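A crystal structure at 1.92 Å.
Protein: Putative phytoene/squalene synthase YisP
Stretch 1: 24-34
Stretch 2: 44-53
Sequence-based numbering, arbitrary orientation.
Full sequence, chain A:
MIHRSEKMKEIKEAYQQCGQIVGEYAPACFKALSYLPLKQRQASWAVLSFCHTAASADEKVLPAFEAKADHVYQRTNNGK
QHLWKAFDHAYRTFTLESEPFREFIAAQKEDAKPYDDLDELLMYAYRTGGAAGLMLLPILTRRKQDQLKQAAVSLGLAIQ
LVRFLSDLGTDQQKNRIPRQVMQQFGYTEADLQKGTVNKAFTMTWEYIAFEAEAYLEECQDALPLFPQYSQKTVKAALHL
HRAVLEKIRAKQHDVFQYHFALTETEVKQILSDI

Stretch 1 24-34: EYAPACFKALS
Stretch 2, residues 44-53: SWAVLSFCHT

The helix starting at Pro27 and the helix that runs through 44-53 pack nearly antiparallel, their axes 11.2 Å apart at closest approach and their N-to-C directions at 161°. Register follows from the CA pairs Tyr25–His52 (8.0 Å), Phe30–Trp45 (7.8 Å) and Leu33–Ser44 (7.2 Å). Stretch 1 leaves an earlier helix at Ala26 (phi/psi -160/61), which sits at the N-cap position of the next; Ala26 O accepts the backbone hydrogen bond from Phe30 N at 2.8 Å.

No direct hydrogen bond crosses the contact, which buries 376 Å² in all; side-chain packing and one water join the stretches. At one end the CA-to-CB bonds of Tyr25 (chi1 -61°, chi2 -67°) and His52 (t, chi2 69°) point toward the partner stretch, and these torsions lay the rings in an offset stack, centroids 4.0 Å apart, planes at 20°. Tyr25 CD2 comes 3.1 Å from His52 NE2, and Tyr25 CB lies over the imidazole face. Rings carrying polar atoms suit this place, where Tyr25 is exposed and His52 partly so.

Leu33, Trp45 and Ser44 are buried. Leu33 (m, t) has the largest area covered, 75 Å². Both its methyls lie near Ser44 CB (Leu33 CD2 at 3.6 Å, Leu33 CD1 at 3.8 Å); Leu33 CD1 also meets Leu48 CD1 at 3.6 Å and the indole edge at Trp45 CD1, 4.3 Å. Leu48 CD1 (m, t) is 4.5 Å from Cys29 CB (m). Apolar leucines suit this interior. The short Ser44 (m) presents CB to Leu33; its OG is hydrogen-bonded elsewhere in the structure.

The CA-to-CB bonds of Phe30 (t, chi2 82°) and Trp45 (m, chi2 -16°) point sideways, but the side-chain ends come nearer: Phe30 CE1 lies 3.4 Å from Trp45 NE1. Phenyl and five-membered ring are near parallel (15°) but slid apart, centroids 5.0 Å, barely overlapping. Water 1 accepts from Trp45 NE1 (3.0 Å) and donates to Phe30 O (2.9 Å), satisfying the indole NH and bridging the helices.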

ATOM      1  N   GLU A  24       3.737  -3.372 -13.022  1.00 42.67           N
ATOM      2  CA  GLU A  24       3.241  -4.734 -13.152  1.00 46.03           C
ATOM      3  C   GLU A  24       2.581  -5.270 -11.888  1.00 46.19           C
ATOM      4  O   GLU A  24       1.519  -5.891 -11.956  1.00 47.21           O
ATOM      5  CB  GLU A  24       4.385  -5.666 -13.557  1.00 47.87           C
ATOM      6  CG  GLU A  24       3.940  -7.083 -13.873  1.00 51.31           C
ATOM      7  CD  GLU A  24       5.077  -7.951 -14.369  1.00 53.76           C
ATOM      8  OE1 GLU A  24       5.777  -7.532 -15.318  1.00 54.14           O
ATOM      9  OE2 GLU A  24       5.266  -9.057 -13.817  1.00 54.95           O
ATOM     10  N   TYR A  25       3.203  -5.022 -10.740  1.00 45.19           N
ATOM     11  CA  TYR A  25       2.680  -5.519  -9.473  1.00 45.54           C
ATOM     12  C   TYR A  25       1.812  -4.554  -8.661  1.00 45.22           C
ATOM     13  O   TYR A  25       1.326  -4.907  -7.586  1.00 45.99           O
ATOM     14  CB  TYR A  25       3.843  -6.017  -8.618  1.00 46.75           C
ATOM     15  CG  TYR A  25       4.597  -7.155  -9.269  1.00 49.99           C
ATOM     16  CD1 TYR A  25       3.994  -8.400  -9.446  1.00 51.05           C
ATOM     17  CD2 TYR A  25       5.903  -6.984  -9.729  1.00 50.49           C
ATOM     18  CE1 TYR A  25       4.671  -9.450 -10.066  1.00 52.55           C
ATOM     19  CE2 TYR A  25       6.591  -8.026 -10.353  1.00 52.40           C
ATOM     20  CZ  TYR A  25       5.967  -9.256 -10.518  1.00 52.81           C
ATOM     21  OH  TYR A  25       6.634 -10.290 -11.136  1.00 53.79           O
ATOM     22  N   ALA A  26       1.612  -3.345  -9.171  1.00 44.23           N
ATOM     23  CA  ALA A  26       0.789  -2.355  -8.476  1.00 42.94           C
ATOM     24  C   ALA A  26       0.317  -1.296  -9.463  1.00 42.50           C
ATOM     25  O   ALA A  26       0.614  -0.112  -9.311  1.00 42.65           O
ATOM     26  CB  ALA A  26       1.585  -1.709  -7.345  1.00 42.19           C
ATOM     27  N   PRO A  27      -0.437  -1.717 -10.492  1.00 42.31           N
ATOM     28  CA  PRO A  27      -0.968  -0.832 -11.534  1.00 42.86           C
ATOM     29  C   PRO A  27      -1.665   0.412 -10.987  1.00 42.47           C
ATOM     30  O   PRO A  27      -1.492   1.508 -11.514  1.00 42.37           O
ATOM     31  CB  PRO A  27      -1.931  -1.740 -12.296  1.00 42.68           C
ATOM     32  CG  PRO A  27      -1.309  -3.091 -12.136  1.00 42.58           C
ATOM     33  CD  PRO A  27      -0.930  -3.092 -10.681  1.00 42.08           C
ATOM     34  N   ALA A  28      -2.458   0.233  -9.934  1.00 42.36           N
ATOM     35  CA  ALA A  28      -3.181   1.345  -9.327  1.00 41.24           C
ATOM     36  C   ALA A  28      -2.226   2.377  -8.737  1.00 39.58           C
ATOM     37  O   ALA A  28      -2.321   3.564  -9.052  1.00 39.71           O
ATOM     38  CB  ALA A  28      -4.126   0.830  -8.251  1.00 39.81           C
ATOM     39  N   CYS A  29      -1.316   1.927  -7.876  1.00 38.76           N
ATOM     40  CA  CYS A  29      -0.346   2.825  -7.257  1.00 37.86           C
ATOM     41  C   CYS A  29       0.522   3.482  -8.326  1.00 35.82           C
ATOM     42  O   CYS A  29       0.796   4.680  -8.260  1.00 33.62           O
ATOM     43  CB  CYS A  29       0.545   2.062  -6.270  1.00 39.39           C
ATOM     44  SG  CYS A  29      -0.302   1.509  -4.759  1.00 44.89           S
ATOM     45  N   PHE A  30       0.947   2.689  -9.306  1.00 33.35           N
ATOM     46  CA  PHE A  30       1.783   3.183 -10.392  1.00 32.63           C
ATOM     47  C   PHE A  30       1.053   4.330 -11.068  1.00 32.75           C
ATOM     48  O   PHE A  30       1.646   5.350 -11.419  1.00 32.08           O
ATOM     49  CB  PHE A  30       2.047   2.076 -11.416  1.00 32.44           C
ATOM     50  CG  PHE A  30       2.960   2.488 -12.538  1.00 33.90           C
ATOM     51  CD1 PHE A  30       4.343   2.467 -12.373  1.00 34.05           C
ATOM     52  CD2 PHE A  30       2.437   2.911 -13.758  1.00 34.23           C
ATOM     53  CE1 PHE A  30       5.194   2.858 -13.409  1.00 33.54           C
ATOM     54  CE2 PHE A  30       3.279   3.305 -14.801  1.00 35.67           C
ATOM     55  CZ  PHE A  30       4.661   3.278 -14.625  1.00 32.91           C
ATOM     56  N   LYS A  31      -0.250   4.149 -11.245  1.00 32.48           N
ATOM     57  CA  LYS A  31      -1.082   5.158 -11.876  1.00 31.26           C
ATOM     58  C   LYS A  31      -1.133   6.421 -11.015  1.00 28.92           C
ATOM     59  O   LYS A  31      -1.049   7.538 -11.527  1.00 27.13           O
ATOM     60  CB  LYS A  31      -2.497   4.609 -12.081  1.00 33.97           C
ATOM     61  CG  LYS A  31      -3.426   5.563 -12.803  1.00 34.90           C
ATOM     62  CD  LYS A  31      -2.880   5.904 -14.178  1.00 39.28           C
ATOM     63  CE  LYS A  31      -3.728   6.956 -14.865  1.00 41.12           C
ATOM     64  NZ  LYS A  31      -3.115   7.378 -16.158  1.00 44.11           N
ATOM     65  N   ALA A  32      -1.273   6.237  -9.708  1.00 26.72           N
ATOM     66  CA  ALA A  32      -1.329   7.365  -8.781  1.00 25.20           C
ATOM     67  C   ALA A  32      -0.008   8.133  -8.791  1.00 24.78           C
ATOM     68  O   ALA A  32       0.009   9.365  -8.752  1.00 23.90           O
ATOM     69  CB  ALA A  32      -1.632   6.870  -7.370  1.00 24.58           C
ATOM     70  N   LEU A  33       1.095   7.395  -8.846  1.00 22.91           N
ATOM     71  CA  LEU A  33       2.428   7.988  -8.855  1.00 23.75           C
ATOM     72  C   LEU A  33       2.758   8.723 -10.150  1.00 24.58           C
ATOM     73  O   LEU A  33       3.619   9.606 -10.165  1.00 23.38           O
ATOM     74  CB  LEU A  33       3.480   6.902  -8.623  1.00 24.06           C
ATOM     75  CG  LEU A  33       3.512   6.215  -7.253  1.00 21.99           C
ATOM     76  CD1 LEU A  33       4.525   5.074  -7.284  1.00 22.23           C
ATOM     77  CD2 LEU A  33       3.864   7.221  -6.174  1.00 21.50           C
ATOM     78  N   SER A  34       2.071   8.364 -11.231  1.00 24.88           N
ATOM     79  CA  SER A  34       2.327   8.979 -12.529  1.00 26.62           C
ATOM     80  C   SER A  34       2.130  10.491 -12.524  1.00 26.47           C
ATOM     81  O   SER A  34       2.677  11.194 -13.372  1.00 26.10           O
ATOM     82  CB  SER A  34       1.435   8.345 -13.607  1.00 26.87           C
ATOM     83  OG  SER A  34       0.077   8.720 -13.440  1.00 28.67           O
ATOM     84  N   SER A  44       9.939   7.348  -6.458  1.00 16.81           N
ATOM     85  CA  SER A  44       8.871   6.547  -5.866  1.00 19.97           C
ATOM     86  C   SER A  44       8.914   5.122  -6.410  1.00 19.49           C
ATOM     87  O   SER A  44       8.678   4.169  -5.669  1.00 19.72           O
ATOM     88  CB  SER A  44       7.504   7.170  -6.156  1.00 20.62           C
ATOM     89  OG  SER A  44       7.375   8.410  -5.483  1.00 31.23           O
ATOM     90  N   TRP A  45       9.193   4.981  -7.704  1.00 18.33           N
ATOM     91  CA  TRP A  45       9.280   3.653  -8.302  1.00 19.68           C
ATOM     92  C   TRP A  45      10.358   2.859  -7.574  1.00 20.59           C
ATOM     93  O   TRP A  45      10.163   1.697  -7.227  1.00 22.03           O
ATOM     94  CB  TRP A  45       9.661   3.728  -9.781  1.00 19.26           C
ATOM     95  CG  TRP A  45       8.655   4.367 -10.695  1.00 17.82           C
ATOM     96  CD1 TRP A  45       7.337   4.620 -10.439  1.00 18.37           C
ATOM     97  CD2 TRP A  45       8.896   4.805 -12.033  1.00 19.62           C
ATOM     98  NE1 TRP A  45       6.741   5.193 -11.540  1.00 20.29           N
ATOM     99  CE2 TRP A  45       7.678   5.315 -12.535  1.00 20.40           C
ATOM    100  CE3 TRP A  45      10.027   4.812 -12.862  1.00 19.92           C
ATOM    101  CZ2 TRP A  45       7.559   5.830 -13.834  1.00 23.69           C
ATOM    102  CZ3 TRP A  45       9.911   5.324 -14.150  1.00 23.91           C
ATOM    103  CH2 TRP A  45       8.682   5.827 -14.623  1.00 24.10           C
ATOM    104  N   ALA A  46      11.503   3.498  -7.348  1.00 21.54           N
ATOM    105  CA  ALA A  46      12.622   2.854  -6.669  1.00 22.53           C
ATOM    106  C   ALA A  46      12.222   2.376  -5.280  1.00 24.05           C
ATOM    107  O   ALA A  46      12.511   1.239  -4.894  1.00 25.21           O
ATOM    108  CB  ALA A  46      13.813   3.829  -6.571  1.00 22.59           C
ATOM    109  N   VAL A  47      11.562   3.250  -4.527  1.00 23.88           N
ATOM    110  CA  VAL A  47      11.128   2.912  -3.175  1.00 24.78           C
ATOM    111  C   VAL A  47      10.161   1.730  -3.160  1.00 25.63           C
ATOM    112  O   VAL A  47      10.345   0.783  -2.393  1.00 25.88           O
ATOM    113  CB  VAL A  47      10.458   4.123  -2.483  1.00 24.28           C
ATOM    114  CG1 VAL A  47       9.797   3.687  -1.175  1.00 24.71           C
ATOM    115  CG2 VAL A  47      11.504   5.202  -2.213  1.00 24.13           C
ATOM    116  N   LEU A  48       9.139   1.775  -4.009  1.00 25.70           N
ATOM    117  CA  LEU A  48       8.170   0.684  -4.052  1.00 27.57           C
ATOM    118  C   LEU A  48       8.748  -0.595  -4.663  1.00 27.40           C
ATOM    119  O   LEU A  48       8.330  -1.696  -4.308  1.00 28.17           O
ATOM    120  CB  LEU A  48       6.910   1.115  -4.808  1.00 27.64           C
ATOM    121  CG  LEU A  48       6.102   2.239  -4.145  1.00 28.23           C
ATOM    122  CD1 LEU A  48       4.762   2.379  -4.853  1.00 29.68           C
ATOM    123  CD2 LEU A  48       5.885   1.930  -2.671  1.00 30.88           C
ATOM    124  N   SER A  49       9.696  -0.454  -5.586  1.00 27.84           N
ATOM    125  CA  SER A  49      10.332  -1.625  -6.184  1.00 28.93           C
ATOM    126  C   SER A  49      11.076  -2.338  -5.059  1.00 29.07           C
ATOM    127  O   SER A  49      11.046  -3.569  -4.958  1.00 28.42           O
ATOM    128  CB  SER A  49      11.317  -1.215  -7.282  1.00 29.53           C
ATOM    129  OG  SER A  49      10.635  -0.773  -8.443  1.00 32.56           O
ATOM    130  N   PHE A  50      11.740  -1.546  -4.218  1.00 27.93           N
ATOM    131  CA  PHE A  50      12.473  -2.066  -3.072  1.00 30.42           C
ATOM    132  C   PHE A  50      11.510  -2.863  -2.197  1.00 31.88           C
ATOM    133  O   PHE A  50      11.810  -3.984  -1.787  1.00 31.35           O
ATOM    134  CB  PHE A  50      13.065  -0.918  -2.249  1.00 31.90           C
ATOM    135  CG  PHE A  50      13.496  -1.325  -0.868  1.00 33.71           C
ATOM    136  CD1 PHE A  50      14.708  -1.978  -0.663  1.00 36.51           C
ATOM    137  CD2 PHE A  50      12.666  -1.087   0.227  1.00 35.32           C
ATOM    138  CE1 PHE A  50      15.088  -2.388   0.614  1.00 37.35           C
ATOM    139  CE2 PHE A  50      13.034  -1.492   1.505  1.00 35.38           C
ATOM    140  CZ  PHE A  50      14.248  -2.146   1.700  1.00 37.44           C
ATOM    141  N   CYS A  51      10.355  -2.270  -1.912  1.00 31.00           N
ATOM    142  CA  CYS A  51       9.340  -2.922  -1.092  1.00 32.16           C
ATOM    143  C   CYS A  51       8.908  -4.255  -1.702  1.00 33.37           C
ATOM    144  O   CYS A  51       8.890  -5.281  -1.016  1.00 32.72           O
ATOM    145  CB  CYS A  51       8.127  -2.000  -0.922  1.00 29.75           C
ATOM    146  SG  CYS A  51       8.436  -0.563   0.151  1.00 28.89           S
ATOM    147  N   HIS A  52       8.564  -4.240  -2.987  1.00 35.18           N
ATOM    148  CA  HIS A  52       8.142  -5.455  -3.675  1.00 39.17           C
ATOM    149  C   HIS A  52       9.236  -6.515  -3.594  1.00 41.53           C
ATOM    150  O   HIS A  52       8.976  -7.660  -3.215  1.00 41.54           O
ATOM    151  CB  HIS A  52       7.832  -5.168  -5.146  1.00 41.77           C
ATOM    152  CG  HIS A  52       7.458  -6.388  -5.932  1.00 45.55           C
ATOM    153  ND1 HIS A  52       6.280  -7.074  -5.724  1.00 46.49           N
ATOM    154  CD2 HIS A  52       8.115  -7.056  -6.910  1.00 46.67           C
ATOM    155  CE1 HIS A  52       6.228  -8.112  -6.540  1.00 47.49           C
ATOM    156  NE2 HIS A  52       7.328  -8.124  -7.271  1.00 47.98           N
ATOM    157  N   THR A  53      10.457  -6.123  -3.951  1.00 42.25           N
ATOM    158  CA  THR A  53      11.600  -7.032  -3.925  1.00 43.98           C
ATOM    159  C   THR A  53      11.782  -7.677  -2.558  1.00 44.92           C
ATOM    160  O   THR A  53      11.924  -8.897  -2.451  1.00 44.98           O
ATOM    161  CB  THR A  53      12.908  -6.300  -4.301  1.00 44.55           C
ATOM    162  OG1 THR A  53      12.868  -5.931  -5.684  1.00 46.68           O
ATOM    163  CG2 THR A  53      14.117  -7.196  -4.057  1.00 45.87           C
TER
HETATM  164  O   HOH W   1       4.153   6.187 -12.552  1.00 26.68           O